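PDB 1AQ0: 1,3-1,4-beta-glucanase from Hordeum vulgare, which hydrolyses 1,4-beta-glucosidic linkages in mixed-linkage 1,3-1,4-beta-D-glucans, acting as an endo-glucanohydrolase of glycosyl hydrolase family 17. Local coordinates for residues T17-F22 and L40-G45; M277-Q282 and E288-L293. All blocks are in the same frame, centred on the assembly; numbering follows the deposited sequence.

Interaction 1: residues T17-F22 and L40-G45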
loop_
_atom_site.group_PDB
_atom_site.type_symbol
_atom_site.label_atom_id
_atom_site.label_comp_id
_atom_site.label_asym_id
_atom_site.label_seq_id
_atom_site.Cartn_x
_atom_site.Cartn_y
_atom_site.Cartn_z
ATOM N N THR A 17 32.781 -15.572 7.180
ATOM C CA THR A 17 32.316 -16.726 6.421
ATOM C C THR A 17 30.792 -16.647 6.298
ATOM O O THR A 17 30.227 -16.926 5.237
ATOM C CB THR A 17 32.714 -18.030 7.126
ATOM O OG1 THR A 17 34.139 -18.069 7.259
ATOM C CG2 THR A 17 32.233 -19.247 6.349
ATOM N N VAL A 18 30.134 -16.228 7.375
ATOM C CA VAL A 18 28.683 -16.105 7.379
ATOM C C VAL A 18 28.265 -15.066 6.344
ATOM O O VAL A 18 27.351 -15.302 5.553
ATOM C CB VAL A 18 28.140 -15.730 8.778
ATOM C CG1 VAL A 18 26.616 -15.609 8.743
ATOM C CG2 VAL A 18 28.552 -16.792 9.800
ATOM N N VAL A 19 28.972 -13.943 6.303
ATOM C CA VAL A 19 28.666 -12.902 5.337
ATOM C C VAL A 19 28.836 -13.459 3.917
ATOM O O VAL A 19 28.029 -13.164 3.034
ATOM C CB VAL A 19 29.511 -11.634 5.588
ATOM C CG1 VAL A 19 29.435 -10.686 4.407
ATOM C CG2 VAL A 19 28.997 -10.926 6.831
ATOM N N SER A 20 29.826 -14.325 3.715
ATOM C CA SER A 20 30.031 -14.936 2.403
ATOM C C SER A 20 28.826 -15.787 2.032
ATOM O O SER A 20 28.421 -15.813 0.870
ATOM C CB SER A 20 31.288 -15.814 2.374
ATOM O OG SER A 20 32.456 -15.026 2.231
ATOM N N MET A 21 28.277 -16.500 3.013
ATOM C CA MET A 21 27.106 -17.342 2.789
ATOM C C MET A 21 25.886 -16.497 2.407
ATOM O O MET A 21 25.055 -16.926 1.609
ATOM C CB MET A 21 26.805 -18.180 4.027
ATOM C CG MET A 21 27.825 -19.270 4.310
ATOM S SD MET A 21 27.527 -20.062 5.913
ATOM C CE MET A 21 26.176 -21.127 5.506
ATOM N N PHE A 22 25.770 -15.306 2.987
ATOM C CA PHE A 22 24.660 -14.410 2.658
ATOM C C PHE A 22 24.759 -14.031 1.179
ATOM O O PHE A 22 23.781 -14.156 0.430
ATOM C CB PHE A 22 24.695 -13.142 3.523
ATOM C CG PHE A 22 23.921 -13.259 4.806
ATOM C CD1 PHE A 22 24.338 -14.117 5.820
ATOM C CD2 PHE A 22 22.758 -12.517 4.996
ATOM C CE1 PHE A 22 23.606 -14.236 7.000
ATOM C CE2 PHE A 22 22.021 -12.634 6.171
ATOM C CZ PHE A 22 22.443 -13.492 7.173
ATOM N N LEU A 40 29.718 -6.644 12.201
ATOM C CA LEU A 40 29.656 -5.308 11.611
ATOM C C LEU A 40 30.894 -4.997 10.773
ATOM O O LEU A 40 30.800 -4.339 9.742
ATOM C CB LEU A 40 29.419 -4.244 12.687
ATOM C CG LEU A 40 28.025 -4.300 13.316
ATOM C CD1 LEU A 40 27.909 -3.292 14.428
ATOM C CD2 LEU A 40 26.971 -4.031 12.255
ATOM N N GLN A 41 32.042 -5.527 11.184
ATOM C CA GLN A 41 33.285 -5.318 10.445
ATOM C C GLN A 41 33.228 -6.093 9.123
ATOM O O GLN A 41 33.573 -5.560 8.069
ATOM C CB GLN A 41 34.495 -5.752 11.295
ATOM C CG GLN A 41 34.819 -4.769 12.446
ATOM C CD GLN A 41 35.663 -5.374 13.575
ATOM O OE1 GLN A 41 36.600 -6.137 13.333
ATOM N NE2 GLN A 41 35.332 -5.017 14.814
ATOM N N ALA A 42 32.703 -7.313 9.178
ATOM C CA ALA A 42 32.596 -8.182 8.008
ATOM C C ALA A 42 31.505 -7.828 6.986
ATOM O O ALA A 42 31.656 -8.109 5.798
ATOM C CB ALA A 42 32.429 -9.624 8.455
ATOM N N VAL A 43 30.410 -7.231 7.441
ATOM C CA VAL A 43 29.309 -6.888 6.543
ATOM C C VAL A 43 29.504 -5.560 5.802
ATOM O O VAL A 43 28.792 -5.272 4.843
ATOM C CB VAL A 43 27.939 -6.909 7.301
ATOM C CG1 VAL A 43 27.789 -5.687 8.201
ATOM C CG2 VAL A 43 26.779 -7.026 6.323
ATOM N N GLY A 44 30.466 -4.753 6.240
ATOM C CA GLY A 44 30.713 -3.477 5.590
ATOM C C GLY A 44 31.139 -3.607 4.138
ATOM O O GLY A 44 31.914 -4.496 3.787
ATOM N N GLY A 45 30.602 -2.740 3.287
ATOM C CA GLY A 45 30.950 -2.754 1.874
ATOM C C GLY A 45 30.400 -3.897 1.037
ATOM O O GLY A 45 30.808 -4.070 -0.116
#

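Interaction 2: residues M277-Q282 and E288-L293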
loop_
_atom_site.group_PDB
_atom_site.type_symbol
_atom_site.label_atom_id
_atom_site.label_comp_id
_atom_site.label_asym_id
_atom_site.label_seq_id
_atom_site.Cartn_x
_atom_site.Cartn_y
_atom_site.Cartn_z
ATOM N N MET A 277 19.495 -18.122 10.579
ATOM C CA MET A 277 20.566 -18.621 9.728
ATOM C C MET A 277 21.071 -20.000 10.128
ATOM O O MET A 277 21.154 -20.898 9.292
ATOM C CB MET A 277 21.735 -17.634 9.713
ATOM C CG MET A 277 22.793 -17.930 8.654
ATOM S SD MET A 277 22.180 -17.713 6.971
ATOM C CE MET A 277 23.703 -17.888 6.028
ATOM N N PHE A 278 21.383 -20.177 11.410
ATOM C CA PHE A 278 21.911 -21.445 11.907
ATOM C C PHE A 278 21.123 -22.001 13.074
ATOM O O PHE A 278 20.381 -21.281 13.747
ATOM C CB PHE A 278 23.350 -21.275 12.427
ATOM C CG PHE A 278 24.332 -20.800 11.403
ATOM C CD1 PHE A 278 24.861 -21.681 10.467
ATOM C CD2 PHE A 278 24.741 -19.473 11.384
ATOM C CE1 PHE A 278 25.779 -21.247 9.523
ATOM C CE2 PHE A 278 25.660 -19.029 10.445
ATOM C CZ PHE A 278 26.181 -19.918 9.511
ATOM N N ASN A 279 21.287 -23.302 13.293
ATOM C CA ASN A 279 20.701 -23.976 14.442
ATOM C C ASN A 279 21.583 -23.426 15.577
ATOM O O ASN A 279 22.796 -23.265 15.407
ATOM C CB ASN A 279 20.890 -25.500 14.337
ATOM C CG ASN A 279 19.805 -26.184 13.518
ATOM O OD1 ASN A 279 18.754 -25.609 13.251
ATOM N ND2 ASN A 279 20.055 -27.426 13.130
ATOM N N GLU A 280 20.988 -23.101 16.712
ATOM C CA GLU A 280 21.754 -22.544 17.817
ATOM C C GLU A 280 21.739 -23.479 19.011
ATOM O O GLU A 280 20.713 -23.640 19.674
ATOM C CB GLU A 280 21.197 -21.168 18.169
ATOM C CG GLU A 280 21.454 -20.155 17.073
ATOM C CD GLU A 280 20.695 -18.874 17.269
ATOM O OE1 GLU A 280 20.903 -18.206 18.297
ATOM O OE2 GLU A 280 19.888 -18.529 16.382
ATOM N N ASN A 281 22.888 -24.091 19.286
ATOM C CA ASN A 281 23.011 -25.057 20.377
ATOM C C ASN A 281 22.948 -24.542 21.817
ATOM O O ASN A 281 22.864 -25.338 22.751
ATOM C CB ASN A 281 24.241 -25.957 20.176
ATOM C CG ASN A 281 25.559 -25.222 20.347
ATOM O OD1 ASN A 281 25.600 -24.013 20.544
ATOM N ND2 ASN A 281 26.649 -25.962 20.265
ATOM N N GLN A 282 22.974 -23.227 22.010
ATOM C CA GLN A 282 22.896 -22.686 23.360
ATOM C C GLN A 282 21.518 -22.149 23.692
ATOM O O GLN A 282 21.365 -21.302 24.569
ATOM C CB GLN A 282 23.982 -21.644 23.614
ATOM C CG GLN A 282 25.362 -22.261 23.711
ATOM C CD GLN A 282 26.442 -21.256 24.028
ATOM O OE1 GLN A 282 27.529 -21.628 24.462
ATOM N NE2 GLN A 282 26.164 -19.980 23.796
ATOM N N GLU A 288 13.680 -24.896 19.868
ATOM C CA GLU A 288 14.574 -23.742 19.936
ATOM C C GLU A 288 15.967 -23.955 19.368
ATOM O O GLU A 288 16.617 -22.999 18.953
ATOM C CB GLU A 288 14.667 -23.235 21.369
ATOM C CG GLU A 288 13.391 -22.597 21.871
ATOM C CD GLU A 288 13.105 -21.273 21.195
ATOM O OE1 GLU A 288 13.841 -20.294 21.458
ATOM O OE2 GLU A 288 12.147 -21.206 20.404
ATOM N N GLN A 289 16.426 -25.201 19.343
ATOM C CA GLN A 289 17.746 -25.502 18.799
ATOM C C GLN A 289 17.668 -25.937 17.338
ATOM O O GLN A 289 18.680 -26.291 16.742
ATOM C CB GLN A 289 18.421 -26.601 19.625
ATOM C CG GLN A 289 18.896 -26.140 21.005
ATOM C CD GLN A 289 19.446 -27.272 21.853
ATOM O OE1 GLN A 289 19.477 -28.428 21.428
ATOM N NE2 GLN A 289 19.873 -26.948 23.064
ATOM N N ASN A 290 16.480 -25.857 16.747
ATOM C CA ASN A 290 16.296 -26.299 15.370
ATOM C C ASN A 290 15.598 -25.309 14.440
ATOM O O ASN A 290 14.776 -25.709 13.616
ATOM C CB ASN A 290 15.530 -27.629 15.357
ATOM C CG ASN A 290 16.275 -28.741 16.062
ATOM O OD1 ASN A 290 17.134 -29.400 15.477
ATOM N ND2 ASN A 290 15.945 -28.961 17.326
ATOM N N TRP A 291 15.932 -24.027 14.553
ATOM C CA TRP A 291 15.323 -23.006 13.696
ATOM C C TRP A 291 16.175 -22.664 12.482
ATOM O O TRP A 291 15.757 -21.869 11.644
ATOM C CB TRP A 291 15.127 -21.702 14.467
ATOM C CG TRP A 291 14.080 -21.739 15.517
ATOM C CD1 TRP A 291 14.277 -21.816 16.865
ATOM C CD2 TRP A 291 12.667 -21.652 15.318
ATOM N NE1 TRP A 291 13.071 -21.780 17.520
ATOM C CE2 TRP A 291 12.065 -21.680 16.597
ATOM C CE3 TRP A 291 11.848 -21.548 14.184
ATOM C CZ2 TRP A 291 10.674 -21.609 16.774
ATOM C CZ3 TRP A 291 10.466 -21.476 14.359
ATOM C CH2 TRP A 291 9.894 -21.507 15.644
ATOM N N GLY A 292 17.370 -23.236 12.395
ATOM C CA GLY A 292 18.267 -22.894 11.307
ATOM C C GLY A 292 18.028 -23.358 9.883
ATOM O O GLY A 292 17.459 -24.421 9.635
ATOM N N LEU A 293 18.486 -22.536 8.941
ATOM C CA LEU A 293 18.415 -22.847 7.521
ATOM C C LEU A 293 19.657 -23.696 7.227
ATOM O O LEU A 293 19.648 -24.541 6.328
ATOM C CB LEU A 293 18.474 -21.562 6.689
ATOM C CG LEU A 293 17.267 -20.623 6.742
ATOM C CD1 LEU A 293 17.656 -19.223 6.251
ATOM C CD2 LEU A 293 16.149 -21.218 5.904
HETATM O O HOH W 1 16.967 -26.383 11.215
HETATM O O HOH W 2 17.761 -29.624 12.787
HETATM O O HOH W 3 18.001 -22.916 16.588
#

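Interaction 1: residues T17-F22 and L40-G45
Val19 lays one methyl group, CG2, over a face of the flat peptide that joins Ala42 to Val43, with Val19 CG2 4.0 Å from Val43 N. Its other methyl, CG1, lies beyond the carbonyl oxygen of the same peptide, with Val19 CG1 3.7 Å from Ala42 O. The other flat group nearby, the Phe22 ring, takes no part in the contact: it receives Val18 O at its edge and in its plane, Val18 O lying 3.2 Å from Phe22 CD1. The two-pronged approach of Val19 follows from its first torsion (167°), which sets CG1 anti to the backbone N and CG2 anti to the carbonyl carbon, on a CB that already faces the other helix. CG2 also reaches aliphatic carbon, with Val19 CG2 4.0 Å from Ala42 CB and, a little farther, Val19 CG2 4.2 Å from Val43 CB. In the family 17 TIM barrel these segments belong to helices 15-25 and 37-43, which follow the first and second strands of the parallel sheet and sit side by side outside it. Strand 29-32 runs beneath both, touching Val19 and Phe22 through Met30 and Leu40 through Leu32. The interface is small, 112 Å² summed over both sides; its side chains meet through carbon alone, though the nearest approach is to a carbonyl oxygen. The backbones come nearest at Val19 and Val43, whose CA atoms are 6.2 Å apart. Val43 O accepts from Thr46 OG1, and Gly45 has a positive phi of 73°.

Interaction 2: residues M277-Q282 and E288-L293
Asn279 reaches across to the 288-293 backbone, and Asn279 OD1 accepts from Gly292 N at 2.9 Å. Its first torsion, -85°, puts CG beside the backbone N and anti to the carbonyl carbon, which carries the amide toward Gly292. The donor stands 20° out of the carbonyl plane and the N-H...O angle is 140°, a moderately bent bond. Water 1 also lies close, 2.8 Å from Asn279 OD1, and to Gly292 O, although its protons may be shared with further acceptors. On the amide's other branch, Asn279 ND2 donates to water 2, which donates to Asn290 OD1; Asn290 ND2 bonds Gly286 O. Both segments belong to the loop after the eighth strand, 273-274, of the TIM barrel, at the strand's C-terminal end, the side where barrels of this fold carry their active sites. Water 3 bridges the backbones, accepting from Glu280 N and Trp291 N and donating to Glu288 O. Leu293 N gives Met277 O a weak bond of 3.2 Å, and Gly292 CA packs 3.5 Å from Phe278 C. Trp291 NE1 donates to Glu288 OE2 at 3.1 Å; OE2 lies close to the indole plane, while NE1 approaches from above the carboxylate plane. Glu280 OE1 accepts from Ser8 N.

How the interactions relate
Starting from the N terminus, interaction 1 joins helices 15-25 and 37-43 and closes a loop of 17 intervening residues that contains strand 29-32. Interaction 2 follows much later and closes a short turn of five residues beyond strand 273-274. The two loops are in series, so they neither nest nor cross. In space they touch, although their centres are 19 Å apart: Met21 CB lies 3.7 Å from Met277 CE, Val18 CG2 lies 3.7 Å from Phe278 CE2, and Phe22 CE1 lies 3.8 Å from Met277 SD. Helix 15-25 thus supplies one side of interaction 1 and ties the first strand's helix to the loop after strand 273-274, which itself lies beside strand 2-4.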